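Local coordinates for uncharacterized hypothetical protein (Bacteroides uniformis, PDB 4EIU), which is of unknown function but carries an N-terminal DUF3823 domain whose family belongs to the transthyretin clan, consistent with a transthyretin-like beta-sandwich, at residues N154-D157 and E158-N161; V144-E147 and K148-M152; T39-W43 and G44-Q48; T64-K68 and G69-V73. All blocks are in the same frame, centred on the assembly; numbering follows the deposited sequence.

Contact 1 of 4, residues N154-D157 and E158-N161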
loop_
_atom_site.group_PDB
_atom_site.type_symbol
_atom_site.label_atom_id
_atom_site.label_comp_id
_atom_site.label_asym_id
_atom_site.label_seq_id
_atom_site.Cartn_x
_atom_site.Cartn_y
_atom_site.Cartn_z
ATOM N N ASN A 154 10.920 -20.455 4.979
ATOM C CA ASN A 154 11.529 -19.416 5.775
ATOM C C ASN A 154 10.444 -18.602 6.545
ATOM O O ASN A 154 10.485 -17.404 6.629
ATOM C CB ASN A 154 12.406 -18.551 4.895
ATOM C CG ASN A 154 13.281 -17.604 5.701
ATOM O OD1 ASN A 154 13.474 -16.474 5.288
ATOM N ND2 ASN A 154 13.709 -18.014 6.866
ATOM N N TRP A 155 9.434 -19.300 7.043
ATOM C CA TRP A 155 8.387 -18.672 7.839
ATOM C C TRP A 155 8.948 -18.130 9.131
ATOM O O TRP A 155 9.817 -18.782 9.792
ATOM C CB TRP A 155 7.229 -19.655 8.106
ATOM C CG TRP A 155 6.240 -19.082 9.074
ATOM C CD1 TRP A 155 6.107 -19.414 10.382
ATOM C CD2 TRP A 155 5.347 -17.947 8.876
ATOM N NE1 TRP A 155 5.180 -18.623 11.006
ATOM C CE2 TRP A 155 4.671 -17.737 10.150
ATOM C CE3 TRP A 155 5.000 -17.156 7.798
ATOM C CZ2 TRP A 155 3.728 -16.744 10.325
ATOM C CZ3 TRP A 155 4.020 -16.170 7.983
ATOM C CH2 TRP A 155 3.402 -15.977 9.211
ATOM N N LYS A 156 8.450 -16.981 9.538
ATOM C CA LYS A 156 8.717 -16.444 10.909
ATOM C C LYS A 156 7.456 -15.754 11.450
ATOM O O LYS A 156 6.855 -14.921 10.735
ATOM C CB LYS A 156 9.854 -15.389 10.850
ATOM C CG LYS A 156 11.157 -15.865 10.185
ATOM C CD LYS A 156 12.239 -14.772 10.246
ATOM C CE LYS A 156 13.525 -15.228 9.578
ATOM N NZ LYS A 156 14.604 -14.206 9.684
ATOM N N ASP A 157 7.072 -16.033 12.698
ATOM C CA ASP A 157 5.911 -15.392 13.301
ATOM C C ASP A 157 6.113 -13.879 13.274
ATOM O O ASP A 157 5.179 -13.126 13.089
ATOM C CB ASP A 157 5.706 -15.802 14.732
ATOM C CG ASP A 157 5.223 -17.221 14.900
ATOM O OD1 ASP A 157 4.780 -17.864 13.923
ATOM O OD2 ASP A 157 5.344 -17.703 16.005
ATOM N N GLU A 158 7.354 -13.426 13.418
ATOM C CA GLU A 158 7.627 -11.972 13.492
ATOM C C GLU A 158 7.315 -11.190 12.207
ATOM O O GLU A 158 7.280 -9.951 12.219
ATOM C CB GLU A 158 9.093 -11.750 13.945
ATOM C CG GLU A 158 10.100 -11.977 12.814
ATOM C CD GLU A 158 11.566 -11.827 13.260
ATOM O OE1 GLU A 158 11.819 -11.784 14.438
ATOM O OE2 GLU A 158 12.475 -11.766 12.423
ATOM N N TYR A 159 7.092 -11.900 11.103
ATOM C CA TYR A 159 6.646 -11.242 9.869
ATOM C C TYR A 159 5.342 -10.442 10.095
ATOM O O TYR A 159 5.125 -9.414 9.469
ATOM C CB TYR A 159 6.453 -12.224 8.726
ATOM C CG TYR A 159 7.696 -12.893 8.158
ATOM C CD1 TYR A 159 8.949 -12.349 8.307
ATOM C CD2 TYR A 159 7.589 -14.087 7.450
ATOM C CE1 TYR A 159 10.060 -12.988 7.813
ATOM C CE2 TYR A 159 8.706 -14.746 6.942
ATOM C CZ TYR A 159 9.932 -14.164 7.087
ATOM O OH TYR A 159 11.053 -14.813 6.623
ATOM N N LEU A 160 4.505 -10.889 11.024
ATOM C CA LEU A 160 3.267 -10.203 11.336
ATOM C C LEU A 160 3.395 -8.947 12.203
ATOM O O LEU A 160 2.430 -8.193 12.295
ATOM C CB LEU A 160 2.244 -11.175 11.906
ATOM C CG LEU A 160 1.525 -12.028 10.871
ATOM C CD1 LEU A 160 0.963 -13.260 11.573
ATOM C CD2 LEU A 160 0.468 -11.215 10.136
ATOM N N ASN A 161 4.573 -8.675 12.789
ATOM C CA ASN A 161 4.717 -7.555 13.721
ATOM C C ASN A 161 4.424 -6.219 13.005
ATOM O O ASN A 161 4.963 -5.949 11.925
ATOM C CB ASN A 161 6.131 -7.464 14.318
ATOM C CG ASN A 161 6.473 -8.629 15.249
ATOM O OD1 ASN A 161 5.606 -9.330 15.730
ATOM N ND2 ASN A 161 7.748 -8.832 15.473
#
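The hydroxyl of Tyr159 donates to the main-chain carbonyl of Asn154, OH to O 2.7 Å, approaching nearly along the C=O axis with a C=O...O angle of 169°. The bond spans a 3-10 turn in the loop between helix 142-149 and strand 162-170. Backbone i+3 bonds build that turn, among them Tyr159 N to Lys156 O at 3.1 Å and Leu160 N to Asp157 O. With CG anti to the carbonyl carbon (chi1 -68°), the Tyr159 ring is laid back over the preceding residues. Lys156 covers one ring face, its CB 3.9 Å from the Tyr159 centroid and almost on the normal in a CH-pi contact, while its CG and CD pass slantwise over the hydroxyl end of the phenol. Trp155 meets the same ring in an offset edge-to-face pair, the edge of Tyr159 turned to the indole face with planes at 88°. A leucine in place of Tyr159 would probably leave Asn154 O without its hydroxyl donor and Lys156 CB without a flat face to rest on. The indole is itself tied down within the turn: Trp155 NE1 donates to Asp157 OD1 at 3.0 Å, reaching that oxygen on its anti side.

Contact 2 of 4, residues V144-E147 and K148-M152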
loop_
_atom_site.group_PDB
_atom_site.type_symbol
_atom_site.label_atom_id
_atom_site.label_comp_id
_atom_site.label_asym_id
_atom_site.label_seq_id
_atom_site.Cartn_x
_atom_site.Cartn_y
_atom_site.Cartn_z
ATOM N N VAL A 144 -5.159 -16.604 7.968
ATOM C CA VAL A 144 -5.047 -16.568 6.490
ATOM C C VAL A 144 -3.653 -16.152 6.048
ATOM O O VAL A 144 -3.100 -16.733 5.121
ATOM C CB VAL A 144 -6.170 -15.707 5.851
ATOM C CG1 VAL A 144 -5.908 -15.484 4.371
ATOM C CG2 VAL A 144 -7.573 -16.372 6.130
ATOM N N PHE A 145 -3.095 -15.118 6.678
ATOM C CA PHE A 145 -1.726 -14.714 6.377
ATOM C C PHE A 145 -0.789 -15.873 6.498
ATOM O O PHE A 145 -0.098 -16.225 5.526
ATOM C CB PHE A 145 -1.336 -13.571 7.279
ATOM C CG PHE A 145 -0.001 -12.961 6.997
ATOM C CD1 PHE A 145 1.160 -13.576 7.422
ATOM C CD2 PHE A 145 0.102 -11.722 6.355
ATOM C CE1 PHE A 145 2.397 -12.968 7.237
ATOM C CE2 PHE A 145 1.346 -11.116 6.146
ATOM C CZ PHE A 145 2.496 -11.737 6.607
ATOM N N ARG A 146 -0.798 -16.531 7.664
ATOM C CA ARG A 146 0.039 -17.709 7.807
ATOM C C ARG A 146 -0.282 -18.841 6.812
ATOM O O ARG A 146 0.618 -19.457 6.257
ATOM C CB ARG A 146 -0.045 -18.269 9.227
ATOM C CG ARG A 146 0.939 -19.410 9.421
ATOM C CD ARG A 146 1.190 -19.687 10.897
ATOM N NE ARG A 146 -0.053 -20.119 11.515
ATOM C CZ ARG A 146 -0.149 -20.630 12.734
ATOM N NH1 ARG A 146 0.938 -20.796 13.477
ATOM N NH2 ARG A 146 -1.333 -21.012 13.194
ATOM N N GLU A 147 -1.564 -19.152 6.630
ATOM C CA GLU A 147 -1.950 -20.216 5.684
ATOM C C GLU A 147 -1.354 -19.968 4.278
ATOM O O GLU A 147 -0.901 -20.899 3.627
ATOM C CB GLU A 147 -3.488 -20.308 5.571
ATOM C CG GLU A 147 -3.979 -21.053 4.325
ATOM C CD GLU A 147 -5.429 -20.755 3.884
ATOM O OE1 GLU A 147 -5.998 -19.670 4.134
ATOM O OE2 GLU A 147 -6.012 -21.629 3.217
ATOM N N LYS A 148 -1.347 -18.722 3.810
ATOM C CA LYS A 148 -0.887 -18.458 2.453
ATOM C C LYS A 148 0.649 -18.253 2.374
ATOM O O LYS A 148 1.265 -18.561 1.367
ATOM C CB LYS A 148 -1.640 -17.278 1.844
ATOM C CG LYS A 148 -3.143 -17.597 1.689
ATOM C CD LYS A 148 -3.896 -16.550 0.900
ATOM C CE LYS A 148 -5.334 -17.024 0.552
ATOM N NZ LYS A 148 -6.044 -15.987 -0.252
ATOM N N ILE A 149 1.254 -17.737 3.436
ATOM C CA ILE A 149 2.688 -17.377 3.404
ATOM C C ILE A 149 3.629 -18.442 3.981
ATOM O O ILE A 149 4.704 -18.659 3.422
ATOM C CB ILE A 149 2.876 -15.965 4.026
ATOM C CG1 ILE A 149 2.274 -14.945 3.024
ATOM C CG2 ILE A 149 4.355 -15.631 4.278
ATOM C CD1 ILE A 149 1.975 -13.590 3.626
ATOM N N GLN A 150 3.239 -19.092 5.092
ATOM C CA GLN A 150 4.068 -20.188 5.672
ATOM C C GLN A 150 4.533 -21.217 4.627
ATOM O O GLN A 150 5.722 -21.565 4.642
ATOM C CB GLN A 150 3.403 -20.831 6.873
ATOM C CG GLN A 150 4.215 -21.848 7.689
ATOM C CD GLN A 150 3.516 -22.259 8.999
ATOM O OE1 GLN A 150 2.287 -22.155 9.110
ATOM N NE2 GLN A 150 4.289 -22.751 9.994
ATOM N N PRO A 151 3.656 -21.606 3.648
ATOM C CA PRO A 151 4.135 -22.646 2.680
ATOM C C PRO A 151 5.275 -22.208 1.789
ATOM O O PRO A 151 5.936 -23.036 1.193
ATOM C CB PRO A 151 2.873 -22.980 1.844
ATOM C CG PRO A 151 1.726 -22.690 2.777
ATOM C CD PRO A 151 2.176 -21.460 3.582
HETATM N N MSE A 152 5.577 -20.916 1.746
HETATM C CA MSE A 152 6.660 -20.490 0.920
HETATM C C MSE A 152 8.022 -20.833 1.550
HETATM O O MSE A 152 9.050 -20.804 0.854
HETATM C CB MSE A 152 6.564 -19.024 0.572
HETATM C CG MSE A 152 5.461 -18.683 -0.375
HETATM SE SE MSE A 152 5.658 -16.863 -0.937
HETATM C CE MSE A 152 4.535 -16.113 0.244
#
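Ile149 sets its CD1 methyl squarely over the ring of Phe145, one helical turn earlier, in a CH-pi contact with CD1 3.5 Å from the ring centroid and only 9° off the normal. All six ring carbons lie at similar distances from that methyl. Phe145 carries its ring anti to the backbone N (chi1 -174°), and the CD1 end of Ile149 reaches across to it. An alanine in place of Phe145 would remove the ring and is likely to leave Ile149 CD1 without its flat support, opening a gap on the buried flank of the helix. On the exposed flank, Arg146 and Gln150 run side by side with guanidinium and amide planes 15° apart, and Gln150 OE1 lies 3.1 Å from Arg146 CG, against the aliphatic part of the chain. The i+4 backbone bonds that space these pairs include Ile149 N to Phe145 O at 2.9 Å and Gln150 N to Arg146 O at 2.9 Å. Pro151 has no N-H to continue the series and instead brings CD to 3.1 Å from Glu147 O; residues 150-152 form a 3-10 turn, with Met152 N bonded to Ile149 O. Around this short helix, Tyr227 meets Phe145 edge-to-face and also touches Ile149, Lys148 NZ bonds to Gln112 OE1, and the side chains of Lys148 and selenomethionine Met152 pack on Arg84 of strand 83-85.

Contact 3 of 4, residues T39-W43 and G44-Q48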
loop_
_atom_site.group_PDB
_atom_site.type_symbol
_atom_site.label_atom_id
_atom_site.label_comp_id
_atom_site.label_asym_id
_atom_site.label_seq_id
_atom_site.Cartn_x
_atom_site.Cartn_y
_atom_site.Cartn_z
ATOM N N THR A 39 3.238 -8.052 -18.755
ATOM C CA THR A 39 4.076 -8.875 -19.637
ATOM C C THR A 39 3.233 -9.394 -20.782
ATOM O O THR A 39 2.197 -10.024 -20.559
ATOM C CB THR A 39 4.642 -10.072 -18.858
ATOM O OG1 THR A 39 5.145 -9.616 -17.609
ATOM C CG2 THR A 39 5.765 -10.792 -19.589
ATOM N N GLU A 40 3.665 -9.133 -22.012
ATOM C CA GLU A 40 2.999 -9.667 -23.178
ATOM C C GLU A 40 3.308 -11.157 -23.311
ATOM O O GLU A 40 4.464 -11.549 -23.296
ATOM C CB GLU A 40 3.404 -8.989 -24.480
ATOM C CG GLU A 40 2.285 -9.169 -25.482
ATOM C CD GLU A 40 2.655 -8.895 -26.901
ATOM O OE1 GLU A 40 3.714 -8.274 -27.169
ATOM O OE2 GLU A 40 1.835 -9.319 -27.735
ATOM N N LEU A 41 2.257 -11.955 -23.459
ATOM C CA LEU A 41 2.388 -13.405 -23.554
ATOM C C LEU A 41 2.526 -13.771 -24.997
ATOM O O LEU A 41 1.854 -13.199 -25.858
ATOM C CB LEU A 41 1.179 -14.111 -22.942
ATOM C CG LEU A 41 0.944 -13.803 -21.474
ATOM C CD1 LEU A 41 -0.434 -14.306 -21.059
ATOM C CD2 LEU A 41 2.023 -14.375 -20.557
ATOM N N SER A 42 3.418 -14.712 -25.260
ATOM C CA SER A 42 3.761 -15.089 -26.623
ATOM C C SER A 42 3.871 -16.599 -26.724
ATOM O O SER A 42 4.188 -17.251 -25.715
ATOM C CB SER A 42 5.121 -14.495 -26.916
ATOM O OG SER A 42 5.489 -14.695 -28.253
ATOM N N TRP A 43 3.638 -17.156 -27.925
ATOM C CA TRP A 43 4.027 -18.552 -28.216
ATOM C C TRP A 43 5.512 -18.711 -28.005
ATOM O O TRP A 43 5.970 -19.712 -27.405
ATOM C CB TRP A 43 3.631 -18.999 -29.638
ATOM C CG TRP A 43 2.133 -19.081 -29.857
ATOM C CD1 TRP A 43 1.374 -18.401 -30.810
ATOM C CD2 TRP A 43 1.155 -19.878 -29.089
ATOM N NE1 TRP A 43 0.041 -18.715 -30.692
ATOM C CE2 TRP A 43 -0.159 -19.595 -29.679
ATOM C CE3 TRP A 43 1.233 -20.764 -28.012
ATOM C CZ2 TRP A 43 -1.324 -20.186 -29.197
ATOM C CZ3 TRP A 43 0.053 -21.352 -27.535
ATOM C CH2 TRP A 43 -1.194 -21.071 -28.116
ATOM N N GLY A 44 6.260 -17.699 -28.465
ATOM C CA GLY A 44 7.688 -17.568 -28.182
ATOM C C GLY A 44 7.896 -17.188 -26.739
ATOM O O GLY A 44 7.151 -17.648 -25.869
ATOM N N ASP A 45 8.888 -16.345 -26.465
ATOM C CA ASP A 45 9.065 -15.863 -25.090
ATOM C C ASP A 45 8.349 -14.529 -24.872
ATOM O O ASP A 45 8.024 -13.801 -25.795
ATOM C CB ASP A 45 10.533 -15.844 -24.617
ATOM C CG ASP A 45 11.451 -15.186 -25.573
ATOM O OD1 ASP A 45 11.102 -14.114 -26.088
ATOM O OD2 ASP A 45 12.531 -15.746 -25.803
ATOM N N ASN A 46 8.050 -14.270 -23.624
ATOM C CA ASN A 46 7.176 -13.178 -23.228
ATOM C C ASN A 46 8.007 -11.892 -23.096
ATOM O O ASN A 46 9.196 -11.944 -22.781
ATOM C CB ASN A 46 6.497 -13.515 -21.891
ATOM C CG ASN A 46 5.718 -14.842 -21.918
ATOM O OD1 ASN A 46 5.172 -15.256 -22.950
ATOM N ND2 ASN A 46 5.636 -15.484 -20.762
ATOM N N VAL A 47 7.385 -10.739 -23.307
ATOM C CA VAL A 47 8.141 -9.489 -23.319
ATOM C C VAL A 47 7.412 -8.429 -22.507
ATOM O O VAL A 47 6.196 -8.255 -22.670
ATOM C CB VAL A 47 8.390 -9.012 -24.754
ATOM C CG1 VAL A 47 7.082 -8.966 -25.527
ATOM C CG2 VAL A 47 9.098 -7.656 -24.771
ATOM N N GLN A 48 8.156 -7.740 -21.641
ATOM C CA GLN A 48 7.631 -6.580 -20.917
ATOM C C GLN A 48 7.974 -5.303 -21.715
ATOM O O GLN A 48 9.129 -4.884 -21.751
ATOM C CB GLN A 48 8.210 -6.530 -19.510
ATOM C CG GLN A 48 7.585 -5.425 -18.712
ATOM C CD GLN A 48 7.944 -5.422 -17.263
ATOM O OE1 GLN A 48 8.449 -6.395 -16.736
ATOM N NE2 GLN A 48 7.612 -4.332 -16.590
HETATM O O HOH W 1 7.781 -9.230 -17.083
#
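Glu40 and Val47 pair through two backbone hydrogen bonds, Glu40 N to Val47 O at 2.8 Å and Val47 N to Glu40 O at 3.0 Å, the latter in the plane of the Glu40 carbonyl. Side-chain oxygens take over nearer the tip. With CG anti to the carbonyl carbon (chi1 -56°), Asn46 swings its amide across to the facing segment, where OD1 accepts from Ser42 N at 3.0 Å. At the tip itself, Ser42 OG takes a weak bond from Gly44 N at 3.1 Å, the i to i+2 pattern of an ST turn. The whole is a hairpin-like loop, with one antiparallel bridge, a hydrogen-bonded pair, projecting from the end of strand 35-40; Leu41 and Thr39 make backbone bonds to strand 69-76 with their other sides. Water links the base: it lies 2.7 Å from Thr39 OG1 and donates to Gln48 OE1 at 2.9 Å. The amide NE2 of Gln48 is held by Asn50 O and Asp52, and Glu40 OE1 by His49. Van der Waals contacts fill in the rest: Thr39 CG2 crosses to Asn46 CB at 3.6 Å, Leu41 CD2 sits beside the Asn46 amide, and the Glu40 and Val47 side chains lie alongside each other, Glu40 CB to Val47 CG1 3.8 Å.

Contact 4 of 4, residues T64-K68 and G69-V73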
loop_
_atom_site.group_PDB
_atom_site.type_symbol
_atom_site.label_atom_id
_atom_site.label_comp_id
_atom_site.label_asym_id
_atom_site.label_seq_id
_atom_site.Cartn_x
_atom_site.Cartn_y
_atom_site.Cartn_z
ATOM N N THR A 64 -2.115 4.045 -20.985
ATOM C CA THR A 64 -2.717 4.238 -22.317
ATOM C C THR A 64 -1.748 3.911 -23.472
ATOM O O THR A 64 -2.087 4.111 -24.622
ATOM C CB THR A 64 -3.175 5.712 -22.489
ATOM O OG1 THR A 64 -2.044 6.586 -22.275
ATOM C CG2 THR A 64 -4.287 6.049 -21.497
ATOM N N LYS A 65 -0.537 3.425 -23.172
ATOM C CA LYS A 65 0.466 3.110 -24.203
ATOM C C LYS A 65 0.726 1.572 -24.195
ATOM O O LYS A 65 1.845 1.125 -23.937
ATOM C CB LYS A 65 1.786 3.903 -23.975
ATOM C CG LYS A 65 1.667 5.426 -23.983
ATOM N N ILE A 66 -0.321 0.773 -24.422
ATOM C CA ILE A 66 -0.195 -0.710 -24.443
ATOM C C ILE A 66 -0.301 -1.211 -25.887
ATOM O O ILE A 66 -1.217 -0.812 -26.639
ATOM C CB ILE A 66 -1.261 -1.435 -23.585
ATOM C CG1 ILE A 66 -1.377 -0.868 -22.173
ATOM C CG2 ILE A 66 -0.952 -2.943 -23.502
ATOM C CD1 ILE A 66 -0.096 -0.820 -21.418
ATOM N N PHE A 67 0.668 -2.010 -26.333
ATOM C CA PHE A 67 0.521 -2.697 -27.639
ATOM C C PHE A 67 -0.571 -3.760 -27.551
ATOM O O PHE A 67 -0.552 -4.569 -26.609
ATOM C CB PHE A 67 1.793 -3.422 -28.032
ATOM C CG PHE A 67 2.922 -2.525 -28.428
ATOM C CD1 PHE A 67 2.913 -1.869 -29.660
ATOM C CD2 PHE A 67 4.065 -2.429 -27.623
ATOM C CE1 PHE A 67 3.980 -1.069 -30.043
ATOM C CE2 PHE A 67 5.141 -1.628 -28.010
ATOM C CZ PHE A 67 5.097 -0.956 -29.220
ATOM N N LYS A 68 -1.475 -3.798 -28.530
ATOM C CA LYS A 68 -2.612 -4.743 -28.516
ATOM C C LYS A 68 -2.043 -6.141 -28.414
ATOM O O LYS A 68 -1.105 -6.464 -29.135
ATOM C CB LYS A 68 -3.465 -4.605 -29.787
ATOM C CG LYS A 68 -4.729 -5.472 -29.855
ATOM C CD LYS A 68 -5.535 -5.209 -31.132
ATOM C CE LYS A 68 -6.210 -6.469 -31.688
ATOM N NZ LYS A 68 -7.300 -6.999 -30.811
ATOM N N GLY A 69 -2.566 -6.938 -27.485
ATOM C CA GLY A 69 -2.211 -8.346 -27.410
ATOM C C GLY A 69 -2.661 -8.957 -26.107
ATOM O O GLY A 69 -3.497 -8.396 -25.432
ATOM N N GLU A 70 -2.099 -10.116 -25.783
ATOM C CA GLU A 70 -2.436 -10.859 -24.582
ATOM C C GLU A 70 -1.375 -10.634 -23.530
ATOM O O GLU A 70 -0.177 -10.761 -23.804
ATOM C CB GLU A 70 -2.496 -12.370 -24.882
ATOM C CG GLU A 70 -3.544 -12.778 -25.907
ATOM C CD GLU A 70 -4.913 -13.072 -25.301
ATOM O OE1 GLU A 70 -5.011 -13.292 -24.064
ATOM O OE2 GLU A 70 -5.897 -13.107 -26.079
ATOM N N TYR A 71 -1.821 -10.387 -22.311
ATOM C CA TYR A 71 -0.933 -9.939 -21.247
ATOM C C TYR A 71 -1.198 -10.680 -19.963
ATOM O O TYR A 71 -2.347 -11.026 -19.663
ATOM C CB TYR A 71 -1.121 -8.431 -20.988
ATOM C CG TYR A 71 -0.466 -7.559 -22.051
ATOM C CD1 TYR A 71 -1.133 -7.235 -23.207
ATOM C CD2 TYR A 71 0.847 -7.096 -21.892
ATOM C CE1 TYR A 71 -0.532 -6.445 -24.187
ATOM C CE2 TYR A 71 1.451 -6.301 -22.866
ATOM C CZ TYR A 71 0.757 -5.990 -24.004
ATOM O OH TYR A 71 1.358 -5.234 -24.980
ATOM N N ASN A 72 -0.131 -10.858 -19.197
ATOM C CA ASN A 72 -0.202 -11.114 -17.775
ATOM C C ASN A 72 -0.107 -9.766 -17.039
ATOM O O ASN A 72 0.773 -8.942 -17.337
ATOM C CB ASN A 72 0.968 -12.026 -17.364
ATOM C CG ASN A 72 0.969 -12.354 -15.888
ATOM O OD1 ASN A 72 1.747 -11.765 -15.117
ATOM N ND2 ASN A 72 0.114 -13.296 -15.483
ATOM N N VAL A 73 -0.992 -9.570 -16.075
ATOM C CA VAL A 73 -1.059 -8.371 -15.287
ATOM C C VAL A 73 -0.837 -8.805 -13.844
ATOM O O VAL A 73 -1.640 -9.529 -13.275
ATOM C CB VAL A 73 -2.416 -7.637 -15.462
ATOM C CG1 VAL A 73 -2.440 -6.337 -14.631
ATOM C CG2 VAL A 73 -2.685 -7.355 -16.976
HETATM O O HOH W 2 2.667 -2.938 -24.296
#
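Tyr71 folds back on Phe67, four residues earlier, in a tyrosine corner, the motif of antiparallel beta proteins in which a tyrosine near a strand end hydrogen-bonds to the backbone of the connection before it. Here the connection leads from strand 65-66, where Ile66 is backbone-bonded to Glu10, into strand 69-76 of the five-stranded sheet. The spacing of Ile66, Gly69 and Tyr71 resembles the usual Leu-x-Pro-Gly-x-Tyr pattern, with Lys68 at the proline position.

The Tyr71 hydroxyl donates to Phe67 O at 2.6 Å, meeting a lone pair in the carbonyl plane at a C=O...O angle of 131°. That carbonyl oxygen also lies at the edge of the ring, in its plane, 3.1 Å from Tyr71 CE1, an alignment that probably limits rotation of the ring. Ile66 comes at the ring obliquely, its CG2 branch 3.5 Å from Tyr71 CZ; both side chains are buried, and both also touch Leu38 and Ile101 of the flanking strands. Gly69 has phi 166° and psi -163°, a conformation suited to glycine, since a CB there would clash with Lys68 O. The Lys68 ammonium forms a salt bridge with Glu100, while Gly69 and Tyr71 make backbone bonds to Ile101 and Thr99.

A water completes the corner: it donates to Tyr71 OH at 2.7 Å and accepts from Phe67 N at 3.0 Å, so the phenol grips Phe67 both directly through its carbonyl and indirectly through its N-H.

Contacts 3 and 4 share the five-stranded sheet: strands 35-40 and 69-76 are neighbours, joined by Leu41 N to Glu70 O at 2.7 Å and Thr39 O to Asn72 N at 2.8 Å. Contact 3 is the surface hairpin-like loop of this pair, polar and water-linked, whereas contact 4 is partly buried and adds apolar packing to its tyrosine bond. Contacts 1 and 2 form a second cluster, with centres about 31 to 36 Å from contact 4. There the surface turn 154-161 lies on the partly buried helix, Trp155 and Leu160 both packing on Phe145. Tyrosine hydroxyls seek backbone carbonyls in contacts 1 and 4, while contact 2 relies on helical bonds and a methyl-ring contact.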